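Local structure of acyl-coenzyme A oxidase acox-1.2 (Caenorhabditis elegans, 5K3J) at residues 30-35 and 348-353; 64-69 and 237-242; 98-103 and 107-112; 301-306 and 419-424; 311-316 and 604-609. The protein catalyses the FAD-dependent desaturation of CoA-linked ascarosides with a five-carbon omega side chain, the first step of their peroxisomal beta-oxidation in pheromone biosynthesis. One frame throughout, in Å; residues are numbered along the deposited sequence.

Interaction 1 of 5, residues 30-35 and 348-353; sequences AVIYGS and RAYAFI
Ile32 swings CG1 anti to its own carbonyl carbon (chi1 -70°) and keeps the chain extended to CD1 (chi2 171°), which carries the ethyl arm across to the ring of Tyr350. The tyrosine side chain also leaves its helix with CG anti to the carbonyl carbon (chi1 -80°), which brings the CE2 and OH side of its ring alongside the isoleucine. This is helix-to-helix packing within the acyl-CoA oxidase fold: the last turn of helix 25-32, in the N-terminal family region, lies against helix 343-363 of the C-alpha1 region. Ile32 CG1 approaches Tyr350 CE2 at 3.7 Å, and Ile32 CD1 sits 3.9 Å from Tyr350 OH. The approach is oblique, and between the side chains the contact is apolar apart from that hydroxyl, whose hydrogen bond goes to Leu604 O in helix 601-606. Phe608, further along the chain, meets the Tyr350 ring and touches both Ile32 and Ile353, closing the apolar cluster from a third element. Helix 25-32 ends here, with Gly34 leaving helical geometry at positive phi and its N bonded back to Val31 O. Ile353, one turn on from Tyr350, points its CB toward the N-terminal segment. Its CD1 is only loosely near Ile32 CG2, at 4.5 Å, whereas its CG2 methyl rests against the backbone, 3.6 Å from Ile32 O.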
# COMPACT_ATOMS: atom_id res chain seq x y z
N ALA A 30 27.38 -12.71 -5.98
CA ALA A 30 27.55 -13.56 -7.16
C ALA A 30 26.38 -14.52 -7.31
O ALA A 30 25.92 -14.79 -8.42
CB ALA A 30 28.86 -14.31 -7.07
N VAL A 31 25.92 -15.04 -6.19
CA VAL A 31 24.78 -15.95 -6.17
C VAL A 31 23.50 -15.22 -6.56
O VAL A 31 22.75 -15.66 -7.43
CB VAL A 31 24.60 -16.60 -4.79
CG1 VAL A 31 23.34 -17.46 -4.75
CG2 VAL A 31 25.83 -17.41 -4.42
N ILE A 32 23.26 -14.09 -5.89
CA ILE A 32 22.08 -13.27 -6.13
C ILE A 32 21.93 -12.88 -7.60
O ILE A 32 20.85 -12.96 -8.17
CB ILE A 32 22.12 -11.98 -5.28
CG1 ILE A 32 21.92 -12.32 -3.80
CG2 ILE A 32 21.07 -10.98 -5.75
CD1 ILE A 32 22.17 -11.16 -2.86
N TYR A 33 23.04 -12.49 -8.22
CA TYR A 33 22.99 -11.98 -9.59
C TYR A 33 23.30 -13.04 -10.64
O TYR A 33 23.35 -12.74 -11.83
CB TYR A 33 23.94 -10.79 -9.72
CG TYR A 33 23.47 -9.59 -8.95
CD1 TYR A 33 22.32 -8.91 -9.33
CD2 TYR A 33 24.15 -9.15 -7.82
CE1 TYR A 33 21.87 -7.82 -8.63
CE2 TYR A 33 23.71 -8.05 -7.11
CZ TYR A 33 22.57 -7.39 -7.52
OH TYR A 33 22.12 -6.30 -6.81
N GLY A 34 23.51 -14.28 -10.19
CA GLY A 34 23.61 -15.42 -11.09
C GLY A 34 25.01 -15.80 -11.54
O GLY A 34 25.22 -16.91 -12.03
N SER A 35 25.96 -14.89 -11.39
CA SER A 35 27.33 -15.18 -11.79
C SER A 35 28.32 -14.21 -11.15
O SER A 35 28.02 -13.03 -10.96
CB SER A 35 27.48 -15.12 -13.31
OG SER A 35 27.30 -13.81 -13.79
N ARG A 348 11.77 -14.14 1.34
CA ARG A 348 11.00 -14.11 0.10
C ARG A 348 11.78 -13.44 -1.03
O ARG A 348 11.71 -13.87 -2.17
CB ARG A 348 9.67 -13.40 0.31
CG ARG A 348 8.59 -14.28 0.92
CD ARG A 348 7.36 -13.48 1.33
NE ARG A 348 6.24 -14.36 1.67
CZ ARG A 348 5.08 -13.94 2.14
NH1 ARG A 348 4.87 -12.64 2.33
NH2 ARG A 348 4.12 -14.81 2.42
N ALA A 349 12.50 -12.37 -0.69
CA ALA A 349 13.29 -11.64 -1.68
C ALA A 349 14.30 -12.56 -2.36
O ALA A 349 14.46 -12.52 -3.58
CB ALA A 349 13.99 -10.47 -1.03
N TYR A 350 14.98 -13.37 -1.56
CA TYR A 350 15.89 -14.38 -2.09
C TYR A 350 15.12 -15.45 -2.85
O TYR A 350 15.50 -15.82 -3.96
CB TYR A 350 16.69 -15.02 -0.95
CG TYR A 350 17.87 -14.20 -0.49
CD1 TYR A 350 17.77 -13.37 0.62
CD2 TYR A 350 19.08 -14.24 -1.16
CE1 TYR A 350 18.84 -12.61 1.06
CE2 TYR A 350 20.16 -13.48 -0.74
CZ TYR A 350 20.03 -12.67 0.37
OH TYR A 350 21.10 -11.92 0.80
N ALA A 351 14.04 -15.95 -2.25
CA ALA A 351 13.26 -17.02 -2.84
C ALA A 351 12.67 -16.61 -4.19
O ALA A 351 12.67 -17.40 -5.14
CB ALA A 351 12.15 -17.45 -1.90
N PHE A 352 12.17 -15.38 -4.27
CA PHE A 352 11.58 -14.88 -5.50
C PHE A 352 12.62 -14.77 -6.61
O PHE A 352 12.37 -15.16 -7.75
CB PHE A 352 10.92 -13.50 -5.29
CG PHE A 352 9.73 -13.52 -4.37
CD1 PHE A 352 9.16 -14.71 -3.97
CD2 PHE A 352 9.19 -12.33 -3.90
CE1 PHE A 352 8.07 -14.73 -3.13
CE2 PHE A 352 8.10 -12.34 -3.05
CZ PHE A 352 7.54 -13.54 -2.67
N ILE A 353 13.79 -14.24 -6.27
CA ILE A 353 14.85 -14.00 -7.24
C ILE A 353 15.36 -15.29 -7.86
O ILE A 353 15.57 -15.36 -9.08
CB ILE A 353 16.03 -13.23 -6.58
CG1 ILE A 353 15.65 -11.77 -6.39
CG2 ILE A 353 17.30 -13.34 -7.42
CD1 ILE A 353 16.60 -11.00 -5.51

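Interaction 2 of 5, residues 64-69 and 237-242; sequences LTREEK and IGPKMN
Arg66 reaches across from the first turn of helix 66-82, in the N-terminal family region, to the loop 237-242, which links strands 232-236 and 248-253 of a small antiparallel sheet; its side chain accounts for the contact. CB already points toward the loop. Beyond it the chain bends at chi2 (-82°) and again at chi3 (-97°), bringing the guanidinium obliquely up to the backbone at Gly238 and Pro239. Arg66 NE comes to 4.2 Å from Pro239 CA, and Arg66 CZ lies 4.0 Å from Gly238 O. At the tip, Arg66 NH2 is 3.3 Å from Gly238 C; Gly238 O is close too, but the angle is too poor for a bond. The partner of NH2 is Asp236, just before the loop, whose OD2 makes a salt bridge with it and also takes the N-H of Gly238. The other terminal nitrogen, Arg66 NH1, makes a weak hydrogen bond to Asn244 O and stands 4.2 Å from Lys240 NZ, the two side chains crossing at about a right angle. Thr65 and Glu68 form a capping box at the start of the helix, Glu68 N giving to Thr65 OG1 at 3.2 Å. Leu639 and Trp633 of the second subunit pack on Arg66 and Pro239, so the site lies at the dimer interface. Lys240 NZ is held by Asn248 OD1, Ala246 O and Phe243 O, with bound FAD about 6 Å from its side chain. The repulsion between the two like charges is probably eased: Asp236 would offset the arginine, and three oxygen acceptors would stabilise the lysine.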
# COMPACT_ATOMS: atom_id res chain seq x y z
N LEU A 64 11.10 16.79 -6.39
CA LEU A 64 10.76 17.16 -7.76
C LEU A 64 9.26 17.15 -8.04
O LEU A 64 8.54 16.24 -7.64
CB LEU A 64 11.46 16.22 -8.73
CG LEU A 64 12.98 16.33 -8.75
CD1 LEU A 64 13.58 15.17 -9.53
CD2 LEU A 64 13.39 17.67 -9.36
N THR A 65 8.81 18.19 -8.75
CA THR A 65 7.44 18.24 -9.24
C THR A 65 7.27 17.20 -10.34
O THR A 65 8.25 16.61 -10.79
CB THR A 65 7.06 19.63 -9.79
OG1 THR A 65 7.65 19.82 -11.08
CG2 THR A 65 7.54 20.72 -8.85
N ARG A 66 6.03 16.98 -10.77
CA ARG A 66 5.74 15.94 -11.74
C ARG A 66 6.39 16.24 -13.09
O ARG A 66 6.92 15.33 -13.74
CB ARG A 66 4.23 15.77 -11.89
CG ARG A 66 3.78 14.32 -12.01
CD ARG A 66 3.93 13.80 -13.42
NE ARG A 66 2.67 13.89 -14.17
CZ ARG A 66 2.42 13.22 -15.28
NH1 ARG A 66 3.33 12.39 -15.79
NH2 ARG A 66 1.25 13.36 -15.89
N GLU A 67 6.36 17.50 -13.51
CA GLU A 67 6.98 17.92 -14.76
C GLU A 67 8.50 17.86 -14.66
O GLU A 67 9.17 17.42 -15.60
CB GLU A 67 6.54 19.33 -15.15
CG GLU A 67 7.21 19.87 -16.41
CD GLU A 67 6.32 20.84 -17.18
OE1 GLU A 67 5.56 21.60 -16.55
OE2 GLU A 67 6.39 20.83 -18.43
N GLU A 68 9.04 18.28 -13.52
CA GLU A 68 10.48 18.22 -13.29
C GLU A 68 10.98 16.77 -13.26
O GLU A 68 12.16 16.51 -13.52
CB GLU A 68 10.86 18.93 -11.99
CG GLU A 68 10.63 20.44 -12.01
CD GLU A 68 10.91 21.10 -10.66
OE1 GLU A 68 11.03 20.37 -9.66
OE2 GLU A 68 11.00 22.35 -10.61
N LYS A 69 10.08 15.84 -12.93
CA LYS A 69 10.41 14.42 -12.92
C LYS A 69 10.53 13.86 -14.34
O LYS A 69 11.46 13.10 -14.63
CB LYS A 69 9.36 13.63 -12.13
CG LYS A 69 9.61 13.60 -10.62
CD LYS A 69 8.39 13.08 -9.88
CE LYS A 69 8.65 12.97 -8.38
NZ LYS A 69 9.81 12.08 -8.06
N ILE A 237 -2.03 10.80 -19.72
CA ILE A 237 -3.27 10.46 -19.01
C ILE A 237 -3.31 11.00 -17.58
O ILE A 237 -4.13 10.56 -16.78
CB ILE A 237 -3.51 8.94 -18.97
CG1 ILE A 237 -2.44 8.23 -18.12
CG2 ILE A 237 -3.55 8.39 -20.39
CD1 ILE A 237 -2.70 6.77 -17.91
N GLY A 238 -2.44 11.97 -17.28
CA GLY A 238 -2.46 12.62 -15.99
C GLY A 238 -1.55 11.98 -14.95
O GLY A 238 -0.91 10.97 -15.23
N PRO A 239 -1.51 12.57 -13.74
CA PRO A 239 -0.73 12.04 -12.62
C PRO A 239 -1.17 10.62 -12.25
O PRO A 239 -2.28 10.21 -12.59
CB PRO A 239 -1.02 13.02 -11.49
CG PRO A 239 -1.42 14.29 -12.19
CD PRO A 239 -2.19 13.82 -13.38
N LYS A 240 -0.30 9.89 -11.56
CA LYS A 240 -0.58 8.51 -11.20
C LYS A 240 -0.18 8.24 -9.75
O LYS A 240 0.46 9.07 -9.11
CB LYS A 240 0.15 7.55 -12.14
CG LYS A 240 -0.31 7.64 -13.59
CD LYS A 240 0.80 7.28 -14.58
CE LYS A 240 1.98 8.22 -14.44
NZ LYS A 240 2.84 8.23 -15.65
N MET A 241 -0.57 7.07 -9.24
CA MET A 241 -0.18 6.64 -7.90
C MET A 241 1.34 6.72 -7.75
O MET A 241 1.86 7.16 -6.73
CB MET A 241 -0.66 5.21 -7.62
CG MET A 241 -0.16 4.65 -6.30
SD MET A 241 -0.81 3.02 -5.89
CE MET A 241 -0.40 2.92 -4.15
N ASN A 242 2.03 6.31 -8.81
CA ASN A 242 3.47 6.51 -8.92
C ASN A 242 3.89 6.41 -10.37
O ASN A 242 3.05 6.50 -11.27
CB ASN A 242 4.23 5.50 -8.07
CG ASN A 242 5.49 6.08 -7.48
OD1 ASN A 242 6.46 6.34 -8.19
ND2 ASN A 242 5.49 6.30 -6.17

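Interaction 3 of 5, residues 98-103 and 107-112; sequences HLHREV and EGHPFA
His100 and His109 bring their imidazoles together across the bend between helix 93-103 and helix 112-125, in the N-terminal region of the acyl-CoA oxidase, and these two rings make up the contact. On the helix, His100 holds CG anti to its carbonyl carbon (chi1 -73°), which sends the ring out toward the loop while ND1 turns back to bond Ser96 O one turn earlier. His109 takes the other course: with chi1 at 60° its CG stands between the backbone N and the carbonyl carbon, and the ring folds over the turn that follows. That turn is type I, from His109 to Ala112, closed by Ala112 N giving to His109 O at 3.2 Å. Under one face of the His109 ring lies Ala112 CB, 3.9 Å from the plane and set toward the rim, so the ring is packed against its own turn as well as lying near helix 93-103. The planes of the two imidazoles are nearly parallel, 27° apart, but offset from each other: the centroids are 5.7 Å apart, the overlap is slight, and His100 CD2 to His109 CE1, at 4.3 Å, is the nearest approach. Ile77 of helix 66-82 touches both rings. Ala112 contacts the bound ascaroside-CoA, and the His109 side chain is about 6 Å from that ligand, so the turn borders the substrate pocket. Ser96 O can only accept, so His100 ND1 probably carries a proton; with His100 NE2 and His109 NE2 5.4 Å apart, a positive charge on both rings at once would probably be disfavoured.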
# COMPACT_ATOMS: atom_id res chain seq x y z
N HIS A 98 21.01 -3.07 -14.68
CA HIS A 98 21.73 -2.55 -13.53
C HIS A 98 22.03 -1.07 -13.72
O HIS A 98 21.85 -0.27 -12.80
CB HIS A 98 23.04 -3.31 -13.29
CG HIS A 98 23.92 -2.68 -12.26
ND1 HIS A 98 23.73 -2.86 -10.91
CD2 HIS A 98 24.97 -1.84 -12.39
CE1 HIS A 98 24.65 -2.17 -10.25
NE2 HIS A 98 25.41 -1.54 -11.12
N LEU A 99 22.48 -0.72 -14.91
CA LEU A 99 22.86 0.66 -15.21
C LEU A 99 21.67 1.61 -15.10
O LEU A 99 21.80 2.71 -14.56
CB LEU A 99 23.47 0.75 -16.61
CG LEU A 99 23.96 2.13 -17.01
CD1 LEU A 99 25.04 2.59 -16.05
CD2 LEU A 99 24.48 2.14 -18.43
N HIS A 100 20.51 1.18 -15.59
CA HIS A 100 19.33 2.04 -15.59
C HIS A 100 18.64 2.06 -14.22
O HIS A 100 18.18 3.11 -13.78
CB HIS A 100 18.35 1.60 -16.68
CG HIS A 100 18.81 1.94 -18.06
ND1 HIS A 100 19.70 1.16 -18.77
CD2 HIS A 100 18.51 2.99 -18.87
CE1 HIS A 100 19.92 1.70 -19.95
NE2 HIS A 100 19.21 2.82 -20.04
N ARG A 101 18.58 0.91 -13.56
CA ARG A 101 17.99 0.84 -12.22
C ARG A 101 18.78 1.72 -11.25
O ARG A 101 18.22 2.24 -10.29
CB ARG A 101 17.95 -0.59 -11.69
CG ARG A 101 16.81 -1.45 -12.23
CD ARG A 101 16.91 -2.86 -11.66
NE ARG A 101 15.91 -3.78 -12.20
CZ ARG A 101 16.09 -5.09 -12.31
NH1 ARG A 101 17.25 -5.62 -11.93
NH2 ARG A 101 15.14 -5.87 -12.81
N GLU A 102 20.08 1.86 -11.50
CA GLU A 102 20.92 2.67 -10.63
C GLU A 102 20.92 4.13 -11.05
O GLU A 102 20.56 5.00 -10.26
CB GLU A 102 22.35 2.15 -10.60
CG GLU A 102 23.30 3.07 -9.85
CD GLU A 102 24.65 2.44 -9.58
OE1 GLU A 102 25.66 2.94 -10.11
OE2 GLU A 102 24.70 1.44 -8.83
N VAL A 103 21.35 4.41 -12.28
CA VAL A 103 21.46 5.78 -12.75
C VAL A 103 20.09 6.45 -12.87
O VAL A 103 19.83 7.47 -12.24
CB VAL A 103 22.17 5.86 -14.11
CG1 VAL A 103 22.21 7.30 -14.60
CG2 VAL A 103 23.57 5.29 -14.01
N GLU A 107 11.28 5.40 -11.40
CA GLU A 107 10.14 6.29 -11.57
C GLU A 107 9.79 6.59 -13.03
O GLU A 107 8.78 7.25 -13.30
CB GLU A 107 10.37 7.59 -10.81
CG GLU A 107 10.83 7.36 -9.38
CD GLU A 107 10.57 8.55 -8.49
OE1 GLU A 107 9.70 9.37 -8.84
OE2 GLU A 107 11.23 8.65 -7.43
N GLY A 108 10.61 6.13 -13.96
CA GLY A 108 10.28 6.20 -15.37
C GLY A 108 11.21 7.05 -16.22
O GLY A 108 11.83 7.99 -15.72
N HIS A 109 11.28 6.71 -17.50
CA HIS A 109 12.11 7.43 -18.46
C HIS A 109 11.58 7.15 -19.87
O HIS A 109 10.86 6.17 -20.08
CB HIS A 109 13.58 7.01 -18.33
CG HIS A 109 13.82 5.56 -18.57
ND1 HIS A 109 14.17 5.06 -19.80
CD2 HIS A 109 13.76 4.49 -17.74
CE1 HIS A 109 14.32 3.75 -19.72
NE2 HIS A 109 14.07 3.38 -18.48
N PRO A 110 11.92 8.01 -20.85
CA PRO A 110 11.39 7.88 -22.21
C PRO A 110 11.57 6.51 -22.87
O PRO A 110 10.86 6.22 -23.84
CB PRO A 110 12.19 8.94 -22.98
CG PRO A 110 12.48 9.98 -21.98
CD PRO A 110 12.72 9.24 -20.69
N PHE A 111 12.47 5.68 -22.36
CA PHE A 111 12.80 4.42 -23.02
C PHE A 111 12.41 3.16 -22.25
O PHE A 111 12.82 2.05 -22.62
CB PHE A 111 14.31 4.36 -23.31
CG PHE A 111 14.72 5.15 -24.52
CD1 PHE A 111 14.41 4.72 -25.79
CD2 PHE A 111 15.43 6.33 -24.37
CE1 PHE A 111 14.80 5.45 -26.90
CE2 PHE A 111 15.82 7.07 -25.47
CZ PHE A 111 15.50 6.62 -26.74
N ALA A 112 11.62 3.32 -21.19
CA ALA A 112 11.25 2.20 -20.33
C ALA A 112 10.57 1.08 -21.11
O ALA A 112 11.13 -0.01 -21.26
CB ALA A 112 10.34 2.68 -19.21

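Interaction 4 of 5, residues 301-306 and 419-424; sequences GLFLAH and SVVYGI
Val421, whose two methyls split between two residues of helix 287-315, has the largest share of surface in this contact. Its CG1, anti to the backbone N (chi1 178°), drops onto the helix backbone 3.6 Å from Phe303 O and 4.0 Å from Phe303 CB. CG2 stands over the face of the His306 ring, 4.1 Å from the centroid and 6° off the normal, a well-centred CH-pi contact. Phe303 follows in buried area. Its ring reaches Ile424, one turn on from Val421, where Phe303 CZ meets Ile424 CG2 at 3.8 Å with the side chains crossing at about a right angle. Segments 301-306 and 419-424, on helices 287-315 and 418-426 of the C-alpha1 region of the oxidase, run nearly antiparallel, their axes at 164° and 10.0 Å apart. Tyr106 meets Phe303 edge-to-face and shares a hydrogen bond with His306 ND1, while His306 NE2 bonds Leu615 O. Phe303 also lies about 4 Å from the side chain of Glu299, important for ascaroside-CoA binding, and about 5 Å from the bound substrate. Apart from the Phe303 carbonyl, the chemistry across the interface is hydrocarbon against hydrocarbon or ring. The polar edge of the imidazole is spent on Tyr106 and Leu615, which probably fixes the ring's rotation and keeps its flat face turned to the valine methyl.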
# COMPACT_ATOMS: atom_id res chain seq x y z
N GLY A 301 11.49 -9.29 -6.75
CA GLY A 301 12.38 -9.81 -5.73
C GLY A 301 13.39 -8.75 -5.33
O GLY A 301 13.83 -8.70 -4.18
N LEU A 302 13.73 -7.87 -6.27
CA LEU A 302 14.78 -6.86 -6.04
C LEU A 302 14.26 -5.57 -5.40
O LEU A 302 14.92 -5.03 -4.52
CB LEU A 302 15.49 -6.55 -7.36
CG LEU A 302 16.42 -7.66 -7.85
CD1 LEU A 302 16.94 -7.40 -9.26
CD2 LEU A 302 17.59 -7.84 -6.88
N PHE A 303 13.10 -5.07 -5.84
CA PHE A 303 12.42 -3.97 -5.17
C PHE A 303 12.31 -4.24 -3.67
O PHE A 303 12.59 -3.38 -2.83
CB PHE A 303 11.00 -3.78 -5.72
CG PHE A 303 10.94 -3.18 -7.09
CD1 PHE A 303 11.71 -2.09 -7.44
CD2 PHE A 303 10.07 -3.72 -8.03
CE1 PHE A 303 11.61 -1.54 -8.72
CE2 PHE A 303 9.97 -3.18 -9.29
CZ PHE A 303 10.74 -2.09 -9.64
N LEU A 304 11.87 -5.45 -3.35
CA LEU A 304 11.65 -5.89 -1.98
C LEU A 304 12.97 -5.92 -1.22
O LEU A 304 13.03 -5.51 -0.06
CB LEU A 304 11.00 -7.28 -1.95
CG LEU A 304 10.61 -7.86 -0.60
CD1 LEU A 304 9.86 -6.82 0.20
CD2 LEU A 304 9.76 -9.10 -0.79
N ALA A 305 14.02 -6.39 -1.88
CA ALA A 305 15.35 -6.35 -1.29
C ALA A 305 15.75 -4.90 -1.02
O ALA A 305 16.33 -4.59 0.02
CB ALA A 305 16.35 -7.03 -2.20
N HIS A 306 15.44 -4.03 -1.97
CA HIS A 306 15.70 -2.60 -1.86
C HIS A 306 15.04 -2.02 -0.61
O HIS A 306 15.66 -1.28 0.15
CB HIS A 306 15.21 -1.89 -3.13
CG HIS A 306 15.50 -0.42 -3.18
ND1 HIS A 306 15.70 0.24 -4.37
CD2 HIS A 306 15.59 0.51 -2.21
CE1 HIS A 306 15.92 1.52 -4.13
NE2 HIS A 306 15.86 1.71 -2.83
N SER A 419 8.13 4.30 0.30
CA SER A 419 6.80 4.60 -0.25
C SER A 419 6.85 4.65 -1.77
O SER A 419 5.95 4.15 -2.44
CB SER A 419 6.27 5.92 0.31
OG SER A 419 7.05 7.01 -0.12
N VAL A 420 7.91 5.25 -2.31
CA VAL A 420 8.15 5.26 -3.75
C VAL A 420 8.23 3.84 -4.30
O VAL A 420 7.50 3.47 -5.22
CB VAL A 420 9.45 5.99 -4.12
CG1 VAL A 420 9.81 5.74 -5.58
CG2 VAL A 420 9.34 7.48 -3.82
N VAL A 421 9.15 3.07 -3.72
CA VAL A 421 9.34 1.67 -4.06
C VAL A 421 8.04 0.89 -3.96
O VAL A 421 7.78 -0.00 -4.77
CB VAL A 421 10.40 1.02 -3.15
CG1 VAL A 421 10.57 -0.46 -3.47
CG2 VAL A 421 11.73 1.75 -3.29
N TYR A 422 7.23 1.23 -2.97
CA TYR A 422 5.94 0.57 -2.85
C TYR A 422 5.06 0.96 -4.03
O TYR A 422 4.53 0.10 -4.73
CB TYR A 422 5.23 0.92 -1.56
CG TYR A 422 3.86 0.29 -1.50
CD1 TYR A 422 3.72 -1.07 -1.28
CD2 TYR A 422 2.72 1.05 -1.72
CE1 TYR A 422 2.48 -1.66 -1.25
CE2 TYR A 422 1.47 0.47 -1.70
CZ TYR A 422 1.36 -0.89 -1.47
OH TYR A 422 0.12 -1.50 -1.44
N GLY A 423 4.91 2.27 -4.25
CA GLY A 423 4.08 2.78 -5.33
C GLY A 423 4.44 2.22 -6.69
O GLY A 423 3.57 1.88 -7.49
N ILE A 424 5.74 2.11 -6.95
CA ILE A 424 6.24 1.59 -8.22
C ILE A 424 5.90 0.11 -8.41
O ILE A 424 5.23 -0.26 -9.38
CB ILE A 424 7.77 1.77 -8.33
CG1 ILE A 424 8.12 3.24 -8.58
CG2 ILE A 424 8.34 0.91 -9.43
CD1 ILE A 424 7.53 3.79 -9.86

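Interaction 5 of 5, residues 311-316 and 604-609; sequences AARYSA and LVDSFQ
Arg313 and Asp606 supply the ionic part of the contact, a salt bridge that gathers on one carboxylate oxygen. The arginine chain is extended from CG to NE, which delivers the guanidinium edge to Asp606 OD1. Arg313 NE gives a weak hydrogen bond to Asp606 OD1 at 2.9 Å, bent to 129°. Arg313 NH2 points to the same oxygen, but its modelled separation is too short to be reliable at this resolution. Both nitrogens use one oxygen, and the guanidinium and carboxylate planes are turned 43° apart, so this is not a flat, two-pronged pair. Asp606 OD2 meets Arg18 NE in a second salt bridge, and Arg313 NH1 bonds Gly620 O. Here the C-terminal end of helix 287-315, in the C-alpha1 region, meets helix 601-606 of the last family region, joining two parts of the all-helical portion of the oxidase. The apolar part is small: in the residues next in sequence, Ala312 CB faces Val605 CG2 at 4.2 Å. Among hydrogen bonds inside the segments, Ala311 O accepts from both Ser315 N and Ser315 OG. The hydroxyl comes in from above the carbonyl plane, and Gln338, an FAD-binding residue, lies close to it.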
# COMPACT_ATOMS: atom_id res chain seq x y z
N ALA A 311 15.18 -0.87 5.63
CA ALA A 311 14.59 -1.24 6.91
C ALA A 311 15.65 -1.84 7.84
O ALA A 311 15.83 -1.35 8.95
CB ALA A 311 13.45 -2.23 6.70
N ALA A 312 16.34 -2.87 7.37
CA ALA A 312 17.32 -3.59 8.18
C ALA A 312 18.42 -2.67 8.70
O ALA A 312 18.68 -2.64 9.90
CB ALA A 312 17.93 -4.72 7.38
N ARG A 313 19.04 -1.92 7.80
CA ARG A 313 20.09 -0.98 8.18
C ARG A 313 19.59 0.03 9.20
O ARG A 313 20.25 0.27 10.22
CB ARG A 313 20.63 -0.25 6.94
CG ARG A 313 21.53 -1.11 6.07
CD ARG A 313 21.96 -0.34 4.83
NE ARG A 313 22.97 -1.06 4.05
CZ ARG A 313 23.39 -0.68 2.85
NH1 ARG A 313 22.88 0.40 2.28
NH2 ARG A 313 24.31 -1.38 2.21
N TYR A 314 18.43 0.61 8.94
CA TYR A 314 17.85 1.58 9.86
C TYR A 314 17.42 0.91 11.17
O TYR A 314 17.42 1.54 12.22
CB TYR A 314 16.65 2.29 9.23
CG TYR A 314 15.96 3.23 10.19
CD1 TYR A 314 16.51 4.48 10.47
CD2 TYR A 314 14.78 2.88 10.82
CE1 TYR A 314 15.89 5.34 11.35
CE2 TYR A 314 14.15 3.74 11.70
CZ TYR A 314 14.71 4.97 11.96
OH TYR A 314 14.10 5.83 12.84
N SER A 315 17.04 -0.36 11.09
CA SER A 315 16.62 -1.10 12.28
C SER A 315 17.81 -1.38 13.19
O SER A 315 17.64 -1.67 14.37
CB SER A 315 15.93 -2.41 11.90
OG SER A 315 14.80 -2.17 11.08
N ALA A 316 19.01 -1.30 12.63
CA ALA A 316 20.23 -1.53 13.40
C ALA A 316 20.85 -0.22 13.87
O ALA A 316 21.90 -0.21 14.51
CB ALA A 316 21.23 -2.34 12.59
N LEU A 604 23.19 -9.72 4.92
CA LEU A 604 22.36 -10.36 3.90
C LEU A 604 21.80 -9.34 2.92
O LEU A 604 21.48 -9.69 1.77
CB LEU A 604 21.22 -11.16 4.55
CG LEU A 604 21.58 -12.52 5.16
CD1 LEU A 604 20.37 -13.15 5.84
CD2 LEU A 604 22.14 -13.46 4.10
N VAL A 605 21.67 -8.09 3.35
CA VAL A 605 21.13 -7.04 2.49
C VAL A 605 22.25 -6.23 1.84
O VAL A 605 22.09 -5.75 0.71
CB VAL A 605 20.18 -6.10 3.27
CG1 VAL A 605 18.95 -6.87 3.75
CG2 VAL A 605 20.90 -5.46 4.45
N ASP A 606 23.37 -6.09 2.54
CA ASP A 606 24.56 -5.43 1.98
C ASP A 606 25.04 -6.19 0.76
O ASP A 606 25.71 -5.64 -0.11
CB ASP A 606 25.68 -5.34 3.02
CG ASP A 606 25.46 -4.22 4.02
OD1 ASP A 606 24.85 -3.20 3.64
OD2 ASP A 606 25.90 -4.36 5.18
N SER A 607 24.69 -7.47 0.72
CA SER A 607 25.09 -8.36 -0.37
C SER A 607 24.45 -7.99 -1.70
O SER A 607 25.03 -8.24 -2.75
CB SER A 607 24.73 -9.80 -0.01
OG SER A 607 25.36 -10.19 1.19
N PHE A 608 23.26 -7.39 -1.65
CA PHE A 608 22.58 -6.98 -2.88
C PHE A 608 23.37 -5.88 -3.59
O PHE A 608 23.10 -5.56 -4.75
CB PHE A 608 21.15 -6.51 -2.58
CG PHE A 608 20.23 -7.61 -2.11
CD1 PHE A 608 19.65 -8.48 -3.01
CD2 PHE A 608 19.95 -7.76 -0.76
CE1 PHE A 608 18.81 -9.49 -2.58
CE2 PHE A 608 19.11 -8.77 -0.33
CZ PHE A 608 18.54 -9.64 -1.24
N GLN A 609 24.36 -5.33 -2.87
CA GLN A 609 25.29 -4.32 -3.37
C GLN A 609 24.59 -3.22 -4.15
O GLN A 609 25.01 -2.84 -5.24
CB GLN A 609 26.39 -4.99 -4.20
CG GLN A 609 27.56 -5.43 -3.33
CD GLN A 609 28.47 -6.44 -4.00
OE1 GLN A 609 28.27 -6.82 -5.15
NE2 GLN A 609 29.49 -6.89 -3.27

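Interactions 1, 4 and 5 form one connected helical core: helix 287-315 serves both 4 and 5, and Phe608 of the 604-609 segment touches Ile32, Ile353 and Ala305. Interaction 4, its centre about 9 Å from the chain's centre, is the innermost and with interaction 1 is mainly apolar; interaction 5, about 21 Å out yet still buried, relies on an ion pair. Interactions 2 (buried) and 3 (partly buried) involve loops of more polar make-up and touch the second subunit; the salt bridge Lys69 NZ to Glu107 OE1 (2.8 Å) joins them. Asn242 and Glu107 pack on Val420 and Ile424, tying both to interaction 4. Interaction 2, about 32 Å centre to centre from interaction 1, lies on the opposite side of the chain's centre.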